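Local atomic coordinates of adenylation domain (Streptomyces sp., PDB entry 5N9X), a protein that belongs to the ANL superfamily of AMP-binding enzymes and is modelled with ATP, threonine and a magnesium ion. Residues P379-T382 against A383-F386; N107-I110 against V111-Q115; T289-V292 against V293-W296; L325-D328 against D329-A332. All blocks are in the same frame, centred on the assembly; numbering follows the deposited sequence.

Contact 1 (P379-T382 against A383-F386)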
loop_
_atom_site.group_PDB
_atom_site.type_symbol
_atom_site.label_atom_id
_atom_site.label_comp_id
_atom_site.label_asym_id
_atom_site.label_seq_id
_atom_site.Cartn_x
_atom_site.Cartn_y
_atom_site.Cartn_z
ATOM N N PRO A 379 22.712 3.842 0.624
ATOM C CA PRO A 379 23.127 5.206 0.276
ATOM C C PRO A 379 23.250 5.440 -1.228
ATOM O O PRO A 379 23.008 6.562 -1.677
ATOM C CB PRO A 379 24.479 5.338 0.985
ATOM C CG PRO A 379 25.017 3.928 1.009
ATOM C CD PRO A 379 23.817 3.032 1.171
ATOM N N GLU A 380 23.611 4.407 -1.985
ATOM C CA GLU A 380 23.783 4.545 -3.429
ATOM C C GLU A 380 22.457 4.543 -4.169
ATOM O O GLU A 380 22.282 5.288 -5.129
ATOM C CB GLU A 380 24.710 3.440 -3.985
ATOM C CG GLU A 380 26.208 3.706 -3.765
ATOM C CD GLU A 380 27.117 2.690 -4.466
ATOM O OE1 GLU A 380 26.600 1.810 -5.194
ATOM O OE2 GLU A 380 28.356 2.773 -4.295
ATOM N N LEU A 381 21.523 3.711 -3.723
ATOM C CA LEU A 381 20.176 3.751 -4.281
ATOM C C LEU A 381 19.507 5.099 -4.021
ATOM O O LEU A 381 18.809 5.637 -4.888
ATOM C CB LEU A 381 19.311 2.624 -3.721
ATOM C CG LEU A 381 18.263 2.263 -4.769
ATOM C CD1 LEU A 381 18.934 1.602 -5.978
ATOM C CD2 LEU A 381 17.174 1.369 -4.201
ATOM N N THR A 382 19.739 5.659 -2.842
ATOM C CA THR A 382 19.158 6.957 -2.525
ATOM C C THR A 382 19.696 8.002 -3.481
ATOM O O THR A 382 18.945 8.798 -4.038
ATOM C CB THR A 382 19.465 7.382 -1.095
ATOM O OG1 THR A 382 18.930 6.401 -0.202
ATOM C CG2 THR A 382 18.832 8.736 -0.818
ATOM N N ALA A 383 21.011 7.974 -3.660
ATOM C CA ALA A 383 21.700 8.841 -4.604
ATOM C C ALA A 383 21.050 8.824 -5.981
ATOM O O ALA A 383 20.907 9.866 -6.598
ATOM C CB ALA A 383 23.175 8.431 -4.710
ATOM N N GLU A 384 20.658 7.643 -6.452
ATOM C CA GLU A 384 20.087 7.494 -7.787
ATOM C C GLU A 384 18.649 7.962 -7.943
ATOM O O GLU A 384 18.304 8.564 -8.961
ATOM C CB GLU A 384 20.151 6.038 -8.236
ATOM C CG GLU A 384 21.527 5.496 -8.425
ATOM C CD GLU A 384 21.524 3.983 -8.464
ATOM O OE1 GLU A 384 22.597 3.370 -8.228
ATOM O OE2 GLU A 384 20.427 3.413 -8.690
ATOM N N ARG A 385 17.811 7.667 -6.953
ATOM C CA ARG A 385 16.371 7.849 -7.092
ATOM C C ARG A 385 15.827 9.129 -6.457
ATOM O O ARG A 385 14.689 9.514 -6.709
ATOM C CB ARG A 385 15.656 6.628 -6.516
ATOM C CG ARG A 385 15.872 5.363 -7.306
ATOM C CD ARG A 385 15.025 4.267 -6.724
ATOM N NE ARG A 385 15.107 3.025 -7.482
ATOM C CZ ARG A 385 14.468 1.910 -7.137
ATOM N NH1 ARG A 385 13.692 1.894 -6.061
ATOM N NH2 ARG A 385 14.582 0.814 -7.879
ATOM N N PHE A 386 16.641 9.774 -5.631
ATOM C CA PHE A 386 16.308 11.078 -5.055
ATOM C C PHE A 386 17.367 12.075 -5.506
ATOM O O PHE A 386 18.498 12.022 -5.005
ATOM C CB PHE A 386 16.279 11.040 -3.512
ATOM C CG PHE A 386 15.277 10.082 -2.923
ATOM C CD1 PHE A 386 15.572 8.731 -2.811
ATOM C CD2 PHE A 386 14.055 10.542 -2.434
ATOM C CE1 PHE A 386 14.655 7.850 -2.240
ATOM C CE2 PHE A 386 13.143 9.673 -1.865
ATOM C CZ PHE A 386 13.441 8.324 -1.772
#
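The guanidinium of Arg385 carries the methyl CD2 of Leu381 over one of its faces, 3.9 Å above the plane and displaced toward the rim. The ring of Phe386 is met at its edge instead, where the carbonyl oxygen Thr382 O lies in the ring plane, 3.6 Å from CD1. Thr382 CG2 also touches that same CD1, at 3.8 Å. In Thr382, CG2 stands anti to the backbone N and OG1 beside it (chi1 -60°), which brings the methyl to CD1 from above the ring plane, out past the rim, and sends the hydroxyl back to Arg378 O. The other methyl of Leu381, CD1, reaches the carboxylate oxygen Glu384 OE2 at 3.6 Å. Glu384 CG also lies against the carbonyl Glu380 O, at 3.4 Å. Underneath runs short helix 379-385, with four consecutive i to i+4 bonds from Ala383 N to Pro379 O through to Phe386 N to Thr382 O. The last is 3.0 Å long with an N-H...O angle of 152°, although Phe386 itself has already left helical geometry to begin strand 386-388. Tyr402 of strand 400-410 meets the Phe386 ring with its plane inclined. The Arg385 chain is extended from CG to NE and hands its NH1 to Tyr375 OH, while its side chain comes within about 5 Å of the bound ATP. Leucine methyl on one guanidinium face and tyrosine hydroxyl at NH1 together would limit how the group can turn, keeping a positively charged side chain near the triphosphate ligand and the magnesium ion.

Contact 2 (N107-I110 against V111-Q115)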
loop_
_atom_site.group_PDB
_atom_site.type_symbol
_atom_site.label_atom_id
_atom_site.label_comp_id
_atom_site.label_asym_id
_atom_site.label_seq_id
_atom_site.Cartn_x
_atom_site.Cartn_y
_atom_site.Cartn_z
ATOM N N ASN A 107 11.998 -11.006 9.256
ATOM C CA ASN A 107 12.015 -10.211 10.480
ATOM C C ASN A 107 13.445 -10.043 10.970
ATOM O O ASN A 107 13.883 -8.933 11.250
ATOM C CB ASN A 107 11.171 -10.845 11.585
ATOM C CG ASN A 107 9.685 -10.831 11.281
ATOM O OD1 ASN A 107 9.201 -10.044 10.462
ATOM N ND2 ASN A 107 8.951 -11.724 11.941
ATOM N N ALA A 108 14.164 -11.155 11.053
ATOM C CA ALA A 108 15.546 -11.152 11.507
ATOM C C ALA A 108 16.377 -10.135 10.761
ATOM O O ALA A 108 17.203 -9.470 11.355
ATOM C CB ALA A 108 16.148 -12.530 11.364
ATOM N N PHE A 109 16.135 -10.004 9.457
ATOM C CA PHE A 109 16.888 -9.053 8.656
ATOM C C PHE A 109 16.521 -7.617 8.940
ATOM O O PHE A 109 17.401 -6.761 9.047
ATOM C CB PHE A 109 16.698 -9.286 7.170
ATOM C CG PHE A 109 17.304 -8.197 6.332
ATOM C CD1 PHE A 109 18.681 -8.131 6.166
ATOM C CD2 PHE A 109 16.508 -7.227 5.737
ATOM C CE1 PHE A 109 19.252 -7.128 5.413
ATOM C CE2 PHE A 109 17.072 -6.219 4.984
ATOM C CZ PHE A 109 18.448 -6.175 4.819
ATOM N N ILE A 110 15.216 -7.359 9.004
ATOM C CA ILE A 110 14.694 -6.032 9.281
ATOM C C ILE A 110 15.063 -5.580 10.687
ATOM O O ILE A 110 15.476 -4.431 10.876
ATOM C CB ILE A 110 13.147 -5.978 9.121
ATOM C CG1 ILE A 110 12.759 -6.055 7.648
ATOM C CG2 ILE A 110 12.577 -4.714 9.745
ATOM C CD1 ILE A 110 11.392 -6.600 7.445
ATOM N N VAL A 111 14.917 -6.473 11.668
ATOM C CA VAL A 111 15.311 -6.160 13.040
ATOM C C VAL A 111 16.747 -5.625 13.071
ATOM O O VAL A 111 17.019 -4.581 13.684
ATOM C CB VAL A 111 15.204 -7.382 13.985
ATOM C CG1 VAL A 111 15.936 -7.092 15.305
ATOM C CG2 VAL A 111 13.749 -7.758 14.230
ATOM N N THR A 112 17.651 -6.325 12.388
ATOM C CA THR A 112 19.058 -5.908 12.316
ATOM C C THR A 112 19.290 -4.692 11.401
ATOM O O THR A 112 20.041 -3.782 11.766
ATOM C CB THR A 112 19.961 -7.061 11.833
ATOM O OG1 THR A 112 19.645 -8.262 12.554
ATOM C CG2 THR A 112 21.415 -6.717 12.021
ATOM N N ASP A 113 18.655 -4.666 10.226
ATOM C CA ASP A 113 18.831 -3.532 9.309
ATOM C C ASP A 113 18.337 -2.224 9.920
ATOM O O ASP A 113 18.960 -1.178 9.768
ATOM C CB ASP A 113 18.114 -3.780 7.968
ATOM C CG ASP A 113 18.492 -2.752 6.894
ATOM O OD1 ASP A 113 19.679 -2.694 6.513
ATOM O OD2 ASP A 113 17.601 -2.014 6.421
ATOM N N SER A 114 17.213 -2.273 10.614
ATOM C CA SER A 114 16.656 -1.049 11.151
ATOM C C SER A 114 17.262 -0.687 12.506
ATOM O O SER A 114 17.095 0.440 12.988
ATOM C CB SER A 114 15.138 -1.165 11.254
ATOM O OG SER A 114 14.785 -2.246 12.083
ATOM N N GLN A 115 17.977 -1.632 13.102
ATOM C CA GLN A 115 18.630 -1.398 14.392
ATOM C C GLN A 115 17.634 -0.879 15.418
ATOM O O GLN A 115 17.765 0.245 15.912
ATOM C CB GLN A 115 19.797 -0.396 14.263
ATOM C CG GLN A 115 20.745 -0.584 13.062
ATOM C CD GLN A 115 21.474 0.712 12.693
ATOM O OE1 GLN A 115 20.967 1.525 11.917
ATOM N NE2 GLN A 115 22.665 0.909 13.256
#
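From Asn107 to Ser114 the backbone keeps i to i+4 bonding, opening with Val111 N to Asn107 O (2.7 Å, N-H...O angle 175°). This is the last part of helix 104-114, whose chain goes on to strand 118-121 of a parallel sheet; Gln115 breaks the helix with a positive phi. On one flank Phe109 and Asp113, a turn apart, lie side by side and point the same way. Asp113 CB sits over a face of the phenyl ring as a CH-pi contact, 4.2 Å from its centroid. Ring and carboxylate planes are only 11° apart, and Asp113 CG is 4.0 Å from Phe109 CZ. Both side chains owe this alignment to CG standing anti to the backbone N (chi1 -169° for Asp113). The carboxylate is claimed from beyond the helix: OD2 by Tyr166 OH, OD1 by a salt bridge to Arg378 NH1, which should fix its rotation, with the carboxylate beyond the ring's rim near CZ. Around the helix, Thr112 turns its hydroxyl back on its own backbone: OG1 donates to Ala108 O at 3.0 Å, almost straight on the carbonyl, while the accompanying Thr112 N bond to the same oxygen is weak. Val111 CG2 rests on Asn107 O at 3.2 Å. Ile110 and Ser114 face inward, touching Tyr166 and Val96. Ile110 O is gripped twice by Ser114, by its N at 2.8 Å and by OG at 2.6 Å, the hydroxyl approaching from above the carbonyl plane.

Contact 3 (T289-V292 against V293-W296)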
loop_
_atom_site.group_PDB
_atom_site.type_symbol
_atom_site.label_atom_id
_atom_site.label_comp_id
_atom_site.label_asym_id
_atom_site.label_seq_id
_atom_site.Cartn_x
_atom_site.Cartn_y
_atom_site.Cartn_z
ATOM N N THR A 289 -7.703 -1.195 -14.033
ATOM C CA THR A 289 -8.297 -1.243 -15.370
ATOM C C THR A 289 -9.799 -1.036 -15.274
ATOM O O THR A 289 -10.447 -1.542 -14.353
ATOM C CB THR A 289 -8.040 -2.573 -16.108
ATOM O OG1 THR A 289 -8.544 -3.657 -15.322
ATOM C CG2 THR A 289 -6.559 -2.783 -16.385
ATOM N N PRO A 290 -10.352 -0.279 -16.225
ATOM C CA PRO A 290 -11.802 -0.053 -16.320
ATOM C C PRO A 290 -12.634 -1.327 -16.174
ATOM O O PRO A 290 -13.680 -1.298 -15.532
ATOM C CB PRO A 290 -11.964 0.555 -17.719
ATOM C CG PRO A 290 -10.634 1.289 -17.945
ATOM C CD PRO A 290 -9.592 0.439 -17.270
ATOM N N ALA A 291 -12.176 -2.428 -16.756
ATOM C CA ALA A 291 -12.906 -3.684 -16.699
ATOM C C ALA A 291 -13.211 -4.137 -15.264
ATOM O O ALA A 291 -14.323 -4.573 -14.969
ATOM C CB ALA A 291 -12.129 -4.757 -17.429
ATOM N N VAL A 292 -12.212 -4.060 -14.390
ATOM C CA VAL A 292 -12.367 -4.341 -12.962
ATOM C C VAL A 292 -13.525 -3.531 -12.317
ATOM O O VAL A 292 -14.252 -4.041 -11.467
ATOM C CB VAL A 292 -11.021 -4.065 -12.215
ATOM C CG1 VAL A 292 -11.241 -3.809 -10.760
ATOM C CG2 VAL A 292 -10.075 -5.229 -12.389
ATOM N N VAL A 293 -13.721 -2.296 -12.764
ATOM C CA VAL A 293 -14.709 -1.384 -12.181
ATOM C C VAL A 293 -16.149 -1.494 -12.762
ATOM O O VAL A 293 -17.127 -1.184 -12.060
ATOM C CB VAL A 293 -14.192 0.087 -12.319
ATOM C CG1 VAL A 293 -15.256 1.127 -11.936
ATOM C CG2 VAL A 293 -12.905 0.284 -11.482
ATOM N N ARG A 294 -16.289 -1.960 -14.011
ATOM C CA ARG A 294 -17.596 -1.998 -14.690
ATOM C C ARG A 294 -18.694 -2.748 -13.900
ATOM O O ARG A 294 -19.796 -2.218 -13.736
ATOM C CB ARG A 294 -17.468 -2.609 -16.106
ATOM C CG ARG A 294 -16.507 -1.878 -17.063
ATOM C CD ARG A 294 -16.679 -2.326 -18.518
ATOM N NE ARG A 294 -15.398 -2.619 -19.175
ATOM C CZ ARG A 294 -14.748 -1.797 -19.994
ATOM N NH1 ARG A 294 -15.250 -0.604 -20.278
ATOM N NH2 ARG A 294 -13.586 -2.169 -20.521
ATOM N N PRO A 295 -18.409 -3.970 -13.399
ATOM C CA PRO A 295 -19.501 -4.664 -12.697
ATOM C C PRO A 295 -19.998 -3.901 -11.481
ATOM O O PRO A 295 -21.206 -3.820 -11.262
ATOM C CB PRO A 295 -18.869 -5.991 -12.266
ATOM C CG PRO A 295 -17.662 -6.150 -13.098
ATOM C CD PRO A 295 -17.176 -4.778 -13.432
ATOM N N TRP A 296 -19.078 -3.344 -10.698
ATOM C CA TRP A 296 -19.473 -2.449 -9.615
ATOM C C TRP A 296 -20.374 -1.325 -10.110
ATOM O O TRP A 296 -21.440 -1.086 -9.550
ATOM C CB TRP A 296 -18.259 -1.839 -8.939
ATOM C CG TRP A 296 -18.585 -1.070 -7.694
ATOM C CD1 TRP A 296 -18.844 0.260 -7.596
ATOM C CD2 TRP A 296 -18.674 -1.595 -6.367
ATOM N NE1 TRP A 296 -19.094 0.600 -6.287
ATOM C CE2 TRP A 296 -18.998 -0.526 -5.513
ATOM C CE3 TRP A 296 -18.503 -2.866 -5.821
ATOM C CZ2 TRP A 296 -19.155 -0.689 -4.139
ATOM C CZ3 TRP A 296 -18.670 -3.032 -4.460
ATOM C CH2 TRP A 296 -18.992 -1.946 -3.632
HETATM O O HOH W 1 -16.756 -4.271 -10.389
#
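The first turn of helix 290-300 is where Arg294 folds back over Pro290 and Ala291. Its side chain runs beside the backbone N as far as CG, which touches Pro290 O at 3.3 Å, then bends (chi3 -133°). As modelled, the bend lays NE 3.7 Å from Ala291 CA and brings one guanidinium face to Pro290 CB, 4.0 Å above the plane near its rim, though the exact placement of the group is doubtful. At the far end, NH2 has a long, weak ion pair with Glu333. The backbone of this turn is loosely bonded. Val293 N donates to Pro290 O at 2.9 Å, but from well above the carbonyl plane, and the bonds of Arg294 N to Pro290 O and Ala291 O are both weak. Helix 290-300 is the helical link of a beta-alpha-beta unit, connecting strands 280-284 and 306-310, which are neighbours running parallel in the large mixed sheet. Val293 faces inward here, packing on Leu288, Leu325 and Leu330, while its CB lies against Pro290 O. Val292 and Trp296 meet helix 258-271, the valine on Phe261 and the indole on Phe261 and Thr265. A kink follows because Pro295 has no N-H to offer: its CD, not a donor, faces Ala291 O at 3.2 Å. Trp296 N then fails to reach the turn before it directly. A water molecule fills the gap, donating to Val292 O at 2.7 Å and accepting from Trp296 N.

Contact 4 (L325-D328 against D329-A332)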
loop_
_atom_site.group_PDB
_atom_site.type_symbol
_atom_site.label_atom_id
_atom_site.label_comp_id
_atom_site.label_asym_id
_atom_site.label_seq_id
_atom_site.Cartn_x
_atom_site.Cartn_y
_atom_site.Cartn_z
ATOM N N LEU A 325 -13.339 8.496 -10.444
ATOM C CA LEU A 325 -13.805 7.782 -11.619
ATOM C C LEU A 325 -15.125 8.357 -12.194
ATOM O O LEU A 325 -16.029 8.752 -11.451
ATOM C CB LEU A 325 -13.952 6.298 -11.288
ATOM C CG LEU A 325 -12.638 5.530 -11.456
ATOM C CD1 LEU A 325 -11.699 5.796 -10.286
ATOM C CD2 LEU A 325 -12.896 4.044 -11.582
ATOM N N THR A 326 -15.188 8.425 -13.529
ATOM C CA THR A 326 -16.351 8.911 -14.278
ATOM C C THR A 326 -16.767 7.877 -15.315
ATOM O O THR A 326 -16.020 6.933 -15.576
ATOM C CB THR A 326 -16.065 10.244 -15.004
ATOM O OG1 THR A 326 -15.244 9.999 -16.155
ATOM C CG2 THR A 326 -15.387 11.239 -14.067
ATOM N N GLU A 327 -17.943 8.057 -15.910
ATOM C CA GLU A 327 -18.403 7.155 -16.965
ATOM C C GLU A 327 -17.396 7.036 -18.111
ATOM O O GLU A 327 -17.146 5.934 -18.586
ATOM C CB GLU A 327 -19.760 7.604 -17.504
ATOM C CG GLU A 327 -20.879 7.577 -16.456
ATOM C CD GLU A 327 -21.348 6.165 -16.086
ATOM O OE1 GLU A 327 -20.826 5.174 -16.647
ATOM O OE2 GLU A 327 -22.229 6.045 -15.206
ATOM N N ASP A 328 -16.789 8.149 -18.519
ATOM C CA ASP A 328 -15.810 8.145 -19.615
ATOM C C ASP A 328 -14.678 7.134 -19.412
ATOM O O ASP A 328 -14.231 6.481 -20.370
ATOM C CB ASP A 328 -15.196 9.541 -19.801
ATOM C CG ASP A 328 -15.999 10.417 -20.749
ATOM O OD1 ASP A 328 -17.247 10.279 -20.797
ATOM O OD2 ASP A 328 -15.369 11.240 -21.456
ATOM N N ASP A 329 -14.216 6.998 -18.170
ATOM C CA ASP A 329 -13.123 6.068 -17.870
ATOM C C ASP A 329 -13.511 4.612 -18.131
ATOM O O ASP A 329 -12.644 3.754 -18.267
ATOM C CB ASP A 329 -12.656 6.224 -16.415
ATOM C CG ASP A 329 -12.404 7.667 -16.030
ATOM O OD1 ASP A 329 -11.807 8.415 -16.838
ATOM O OD2 ASP A 329 -12.799 8.054 -14.911
ATOM N N LEU A 330 -14.809 4.333 -18.208
ATOM C CA LEU A 330 -15.268 2.975 -18.500
ATOM C C LEU A 330 -15.495 2.726 -19.987
ATOM O O LEU A 330 -15.840 1.608 -20.385
ATOM C CB LEU A 330 -16.555 2.662 -17.748
ATOM C CG LEU A 330 -16.598 2.934 -16.246
ATOM C CD1 LEU A 330 -17.868 2.351 -15.668
ATOM C CD2 LEU A 330 -15.373 2.360 -15.546
ATOM N N ALA A 331 -15.301 3.745 -20.819
ATOM C CA ALA A 331 -15.484 3.549 -22.255
ATOM C C ALA A 331 -14.216 2.984 -22.857
ATOM O O ALA A 331 -14.255 1.982 -23.580
ATOM C CB ALA A 331 -15.861 4.833 -22.934
ATOM N N ALA A 332 -13.086 3.618 -22.557
ATOM C CA ALA A 332 -11.802 3.167 -23.083
ATOM C C ALA A 332 -11.173 2.188 -22.117
ATOM O O ALA A 332 -11.789 1.810 -21.126
ATOM C CB ALA A 332 -10.874 4.334 -23.320
#
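Leu325 opens the stretch by setting its CA 3.5 Å from Asp329 OD2, the carboxylate oxygen on which the next residue is fastened. Thr326 follows and makes the main polar contact: its N donates to Asp329 OD2 at 2.8 Å with a nearly straight N-H...O angle of 164°, approaching from above the carboxylate plane. Thr326 OG1, held between the backbone N and the carbonyl carbon (chi1 75°), adds a weak bond to the same oxygen at 3.4 Å. OD2 is also hydrogen-bonded to His323 NE2; this cluster of partners would probably favour the ionised carboxylate. In return Thr326 O accepts a weak bond from Asp329 N, closing the loop on itself. At Glu327 the backbone does the work, its O taking Leu330 N at 2.9 Å from above the carbonyl plane. The same oxygen also lies 3.4 Å from Leu330 CB. The Leu330 side chain goes on to pack on Ala297 of helix 290-300. Asp328 repeats the pattern one residue on: Asp328 O accepts from Ala331 N at 3.0 Å, again from out of plane, with Ala331 CB alongside. Three successive i to i+3 bonds, the first of them weak, thus wind the chain through overlapping turns. With the Asp329 carboxylate reaching back to the N of the third residue before it, these turns make up a compact connection between antiparallel strands 321-324 and 336-340 of the large mixed sheet.

How the contacts relate
The contacts fall into two groups, contacts 1 and 3 being 37 Å apart between centres. Contacts 3 and 4 touch, with centres 9 Å apart: Pro290 CG lies 3.2 Å from Asp329 O and 3.4 Å from Ala332 O, so the start of helix 290-300 packs directly against the loop 325-332. The side chains of Thr289 and Leu325 each lie about 9 Å from the ATP, whereas that of Arg385 in contact 1 is about 5 Å away. Contacts 1 and 2 lie 21 Å apart between centres and do not touch, but share Arg378 as a neighbour. Contact 2 and contact 4 are 45 Å apart between centres, on opposite sides of the chain's centre.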